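Local coordinates for ABC transporter substrate-binding protein (Staphylococcus aureus subsp. aureus NCTC 8325, PDB 3UN6), which probably serves as the zinc-binding, ligand-capturing component of an ABC-type import system, although its physiological substrate is not established, at residues Asp136-Ile142 / His166-Met172. Coordinates in Å, arbitrary orientation, origin at the centre of the assembly. Numbering follows the deposited sequence.
Sequences DDYHFGI and HFSYHEM
A beta-alpha-beta unit, the repeating element of periplasmic-binding-protein folds, pairs strand 138-142 with strand 167-171 in parallel; helix 148-159 makes the crossover between them. The axes approach to 4.5 Å and cross at -33°, a twisted pair; the strand residues are extended, whereas His-166, just before strand 167-171, has phi/psi -88/-8. Tyr-138 lies beside Phe-167, His-139 beside Ser-168, Phe-140 beside Tyr-169, Gly-141 beside His-170 and Ile-142 beside Glu-171, CA atoms 4.7-5.0 Å apart. Six backbone hydrogen bonds alternate: Tyr-138 N to His-166 O (2.9 Å), Ser-168 N to Tyr-138 O (2.7 Å), Phe-140 N to Ser-168 O (2.8 Å), His-170 N to Phe-140 O (2.8 Å), Ile-142 N to His-170 O (2.9 Å) and Met-172 N to Ile-142 O (2.9 Å). On the helix-covered face, Phe-140 CE2 lies over the Phe-167 ring, 3.7 Å from its CD2; Tyr-138 CD2 meets Phe-167 CE1 at 3.7 Å, and Ile-142 CD1 meets Tyr-169 CB at 3.8 Å. Leu-153 of the helix touches Phe-140, Ile-142 and Tyr-169. The other face carries His-139 and His-170, both chi1 m, joined rim to rim by a 2.7 Å hydrogen bond between His-139 ND1 and His-170 NE2; either could be the donor. At the strand entrance, Asp-137 CA sits 4.0 Å from the His-166 ring centroid in a CH-pi contact. Thus Phe-140, Ile-142, Phe-167 and Tyr-169 pack the strands against their crossover helix, with Glu-171 ending this face in a salt bridge to Arg-145, while an imidazole-imidazole bond ties the strands together on the reverse face.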
ATOM      1  N   ASP A 136     -22.704  15.637 -15.061  1.00 53.57           N
ATOM      2  CA  ASP A 136     -21.386  16.141 -14.730  1.00 52.80           C
ATOM      3  C   ASP A 136     -20.440  15.036 -14.302  1.00 51.14           C
ATOM      4  O   ASP A 136     -20.830  13.936 -13.933  1.00 50.28           O
ATOM      5  CB  ASP A 136     -21.443  17.201 -13.617  1.00 53.15           C
ATOM      6  CG  ASP A 136     -22.265  18.415 -14.001  1.00 56.42           C
ATOM      7  OD1 ASP A 136     -23.304  18.238 -14.676  1.00 58.79           O
ATOM      8  OD2 ASP A 136     -21.880  19.541 -13.608  1.00 57.07           O
ATOM      9  N   ASP A 137     -19.177  15.394 -14.365  1.00 50.10           N
ATOM     10  CA  ASP A 137     -18.078  14.551 -14.012  1.00 48.48           C
ATOM     11  C   ASP A 137     -18.114  14.119 -12.526  1.00 45.04           C
ATOM     12  O   ASP A 137     -18.665  14.819 -11.669  1.00 44.89           O
ATOM     13  CB  ASP A 137     -16.820  15.354 -14.375  1.00 50.00           C
ATOM     14  CG  ASP A 137     -15.566  14.749 -13.872  1.00 53.31           C
ATOM     15  OD1 ASP A 137     -14.725  14.374 -14.718  1.00 63.68           O
ATOM     16  OD2 ASP A 137     -15.405  14.659 -12.633  1.00 60.58           O
ATOM     17  N   TYR A 138     -17.554  12.940 -12.247  1.00 40.15           N
ATOM     18  CA  TYR A 138     -17.462  12.424 -10.893  1.00 37.30           C
ATOM     19  C   TYR A 138     -16.049  12.684 -10.360  1.00 34.65           C
ATOM     20  O   TYR A 138     -15.066  12.533 -11.087  1.00 34.01           O
ATOM     21  CB  TYR A 138     -17.802  10.936 -10.873  1.00 37.37           C
ATOM     22  CG  TYR A 138     -19.179  10.644 -11.452  1.00 36.55           C
ATOM     23  CD1 TYR A 138     -20.326  10.959 -10.746  1.00 32.73           C
ATOM     24  CD2 TYR A 138     -19.319  10.052 -12.707  1.00 34.48           C
ATOM     25  CE1 TYR A 138     -21.593  10.702 -11.278  1.00 36.14           C
ATOM     26  CE2 TYR A 138     -20.578   9.786 -13.244  1.00 37.05           C
ATOM     27  CZ  TYR A 138     -21.709  10.107 -12.522  1.00 38.20           C
ATOM     28  OH  TYR A 138     -22.954   9.840 -13.052  1.00 42.11           O
ATOM     29  N   HIS A 139     -15.947  13.076  -9.097  1.00 32.34           N
ATOM     30  CA  HIS A 139     -14.654  13.398  -8.500  1.00 31.85           C
ATOM     31  C   HIS A 139     -14.198  12.400  -7.444  1.00 30.55           C
ATOM     32  O   HIS A 139     -14.863  12.169  -6.430  1.00 30.30           O
ATOM     33  CB  HIS A 139     -14.683  14.818  -7.965  1.00 33.58           C
ATOM     34  CG  HIS A 139     -14.904  15.835  -9.040  1.00 34.83           C
ATOM     35  ND1 HIS A 139     -13.869  16.481  -9.676  1.00 35.57           N
ATOM     36  CD2 HIS A 139     -16.038  16.259  -9.641  1.00 38.11           C
ATOM     37  CE1 HIS A 139     -14.359  17.286 -10.601  1.00 38.90           C
ATOM     38  NE2 HIS A 139     -15.672  17.170 -10.599  1.00 37.11           N
ATOM     39  N   PHE A 140     -13.043  11.803  -7.708  1.00 28.58           N
ATOM     40  CA  PHE A 140     -12.479  10.802  -6.835  1.00 26.81           C
ATOM     41  C   PHE A 140     -11.167  11.191  -6.170  1.00 24.97           C
ATOM     42  O   PHE A 140     -10.240  11.645  -6.825  1.00 24.44           O
ATOM     43  CB  PHE A 140     -12.284   9.488  -7.609  1.00 26.66           C
ATOM     44  CG  PHE A 140     -13.551   8.720  -7.811  1.00 27.30           C
ATOM     45  CD1 PHE A 140     -14.032   7.885  -6.814  1.00 25.75           C
ATOM     46  CD2 PHE A 140     -14.282   8.842  -8.984  1.00 28.24           C
ATOM     47  CE1 PHE A 140     -15.213   7.177  -6.990  1.00 28.02           C
ATOM     48  CE2 PHE A 140     -15.471   8.142  -9.152  1.00 27.67           C
ATOM     49  CZ  PHE A 140     -15.931   7.317  -8.162  1.00 26.19           C
ATOM     50  N   GLY A 141     -11.104  10.982  -4.854  1.00 24.19           N
ATOM     51  CA  GLY A 141      -9.877  11.201  -4.109  1.00 23.59           C
ATOM     52  C   GLY A 141      -9.011   9.957  -4.295  1.00 22.87           C
ATOM     53  O   GLY A 141      -9.533   8.836  -4.334  1.00 21.73           O
ATOM     54  N   ILE A 142      -7.710  10.153  -4.509  1.00 22.35           N
ATOM     55  CA  ILE A 142      -6.739   9.039  -4.592  1.00 21.39           C
ATOM     56  C   ILE A 142      -5.533   9.451  -3.744  1.00 22.00           C
ATOM     57  O   ILE A 142      -5.316  10.640  -3.507  1.00 22.38           O
ATOM     58  CB  ILE A 142      -6.316   8.674  -6.070  1.00 21.62           C
ATOM     59  CG1 ILE A 142      -5.849   9.930  -6.839  1.00 23.57           C
ATOM     60  CG2 ILE A 142      -7.481   8.014  -6.785  1.00 21.00           C
ATOM     61  CD1 ILE A 142      -5.231   9.683  -8.233  1.00 22.76           C
ATOM     62  N   HIS A 166     -14.527  11.096 -17.515  1.00 36.15           N
ATOM     63  CA  HIS A 166     -15.758  11.419 -16.766  1.00 36.31           C
ATOM     64  C   HIS A 166     -15.552  11.167 -15.258  1.00 33.58           C
ATOM     65  O   HIS A 166     -16.411  11.486 -14.445  1.00 34.46           O
ATOM     66  CB  HIS A 166     -16.991  10.720 -17.336  1.00 37.10           C
ATOM     67  CG  HIS A 166     -18.266  11.490 -17.134  1.00 41.09           C
ATOM     68  ND1 HIS A 166     -19.318  11.020 -16.372  1.00 44.48           N
ATOM     69  CD2 HIS A 166     -18.645  12.712 -17.579  1.00 44.24           C
ATOM     70  CE1 HIS A 166     -20.293  11.913 -16.367  1.00 44.48           C
ATOM     71  NE2 HIS A 166     -19.909  12.951 -17.088  1.00 46.86           N
ATOM     72  N   PHE A 167     -14.413  10.570 -14.918  1.00 31.72           N
ATOM     73  CA  PHE A 167     -13.940  10.436 -13.538  1.00 29.59           C
ATOM     74  C   PHE A 167     -12.737  11.392 -13.488  1.00 30.05           C
ATOM     75  O   PHE A 167     -11.858  11.317 -14.343  1.00 30.04           O
ATOM     76  CB  PHE A 167     -13.459   9.034 -13.243  1.00 27.54           C
ATOM     77  CG  PHE A 167     -14.539   8.042 -12.899  1.00 26.75           C
ATOM     78  CD1 PHE A 167     -15.864   8.244 -13.236  1.00 27.41           C
ATOM     79  CD2 PHE A 167     -14.179   6.817 -12.339  1.00 26.17           C
ATOM     80  CE1 PHE A 167     -16.824   7.290 -12.938  1.00 27.96           C
ATOM     81  CE2 PHE A 167     -15.135   5.858 -12.053  1.00 27.57           C
ATOM     82  CZ  PHE A 167     -16.460   6.106 -12.352  1.00 29.48           C
ATOM     83  N   SER A 168     -12.728  12.289 -12.506  0.50 30.08           N
ATOM     84  CA  SER A 168     -11.651  13.251 -12.325  0.50 29.94           C
ATOM     85  C   SER A 168     -10.988  12.884 -11.011  0.50 28.58           C
ATOM     86  O   SER A 168     -11.672  12.581 -10.036  0.50 27.23           O
ATOM     87  CB  SER A 168     -12.205  14.669 -12.272  0.50 31.05           C
ATOM     88  OG  SER A 168     -11.156  15.611 -12.168  0.50 34.08           O
ATOM     89  N   TYR A 169      -9.659  12.899 -10.989  1.00 27.89           N
ATOM     90  CA  TYR A 169      -8.909  12.484  -9.809  1.00 26.63           C
ATOM     91  C   TYR A 169      -8.271  13.588  -9.021  1.00 28.03           C
ATOM     92  O   TYR A 169      -7.722  14.532  -9.579  1.00 27.84           O
ATOM     93  CB  TYR A 169      -7.867  11.462 -10.229  1.00 27.71           C
ATOM     94  CG  TYR A 169      -8.540  10.302 -10.887  1.00 25.67           C
ATOM     95  CD1 TYR A 169      -9.219   9.341 -10.122  1.00 23.99           C
ATOM     96  CD2 TYR A 169      -8.567  10.183 -12.269  1.00 26.99           C
ATOM     97  CE1 TYR A 169      -9.872   8.277 -10.727  1.00 25.20           C
ATOM     98  CE2 TYR A 169      -9.207   9.109 -12.879  1.00 26.30           C
ATOM     99  CZ  TYR A 169      -9.870   8.163 -12.104  1.00 25.15           C
ATOM    100  OH  TYR A 169     -10.531   7.082 -12.702  1.00 27.00           O
ATOM    101  N   HIS A 170      -8.321  13.440  -7.700  1.00 28.02           N
ATOM    102  CA  HIS A 170      -7.799  14.447  -6.793  1.00 28.22           C
ATOM    103  C   HIS A 170      -6.916  13.822  -5.730  1.00 26.35           C
ATOM    104  O   HIS A 170      -7.389  13.059  -4.887  1.00 26.06           O
ATOM    105  CB  HIS A 170      -8.964  15.203  -6.162  1.00 29.06           C
ATOM    106  CG  HIS A 170      -9.875  15.818  -7.181  1.00 31.14           C
ATOM    107  ND1 HIS A 170      -9.632  17.051  -7.745  1.00 29.26           N
ATOM    108  CD2 HIS A 170     -10.977  15.332  -7.798  1.00 30.34           C
ATOM    109  CE1 HIS A 170     -10.573  17.316  -8.634  1.00 32.08           C
ATOM    110  NE2 HIS A 170     -11.397  16.285  -8.689  1.00 30.01           N
ATOM    111  N   GLU A 171      -5.634  14.162  -5.779  1.00 25.82           N
ATOM    112  CA  GLU A 171      -4.650  13.616  -4.844  1.00 27.28           C
ATOM    113  C   GLU A 171      -4.830  14.174  -3.441  1.00 27.68           C
ATOM    114  O   GLU A 171      -4.990  15.370  -3.259  1.00 28.41           O
ATOM    115  CB  GLU A 171      -3.230  13.925  -5.330  1.00 27.43           C
ATOM    116  CG  GLU A 171      -2.792  13.126  -6.570  1.00 29.86           C
ATOM    117  CD  GLU A 171      -1.479  13.645  -7.150  1.00 31.04           C
ATOM    118  OE1 GLU A 171      -0.460  12.935  -7.102  1.00 31.17           O
ATOM    119  OE2 GLU A 171      -1.467  14.783  -7.627  1.00 36.25           O
HETATM  120  N   MSE A 172      -4.808  13.299  -2.452  1.00 27.72           N
HETATM  121  CA  MSE A 172      -4.897  13.749  -1.072  1.00 29.23           C
HETATM  122  C   MSE A 172      -4.422  12.656  -0.130  1.00 27.63           C
HETATM  123  O   MSE A 172      -4.293  11.510  -0.517  1.00 26.96           O
HETATM  124  CB  MSE A 172      -6.316  14.195  -0.727  1.00 29.40           C
HETATM  125  CG  MSE A 172      -7.354  13.106  -0.822  1.00 32.36           C
HETATM  126 SE   MSE A 172      -9.153  13.861  -0.500  1.00 41.27          SE
HETATM  127  CE  MSE A 172      -9.287  15.036  -2.066  1.00 39.31           C
TER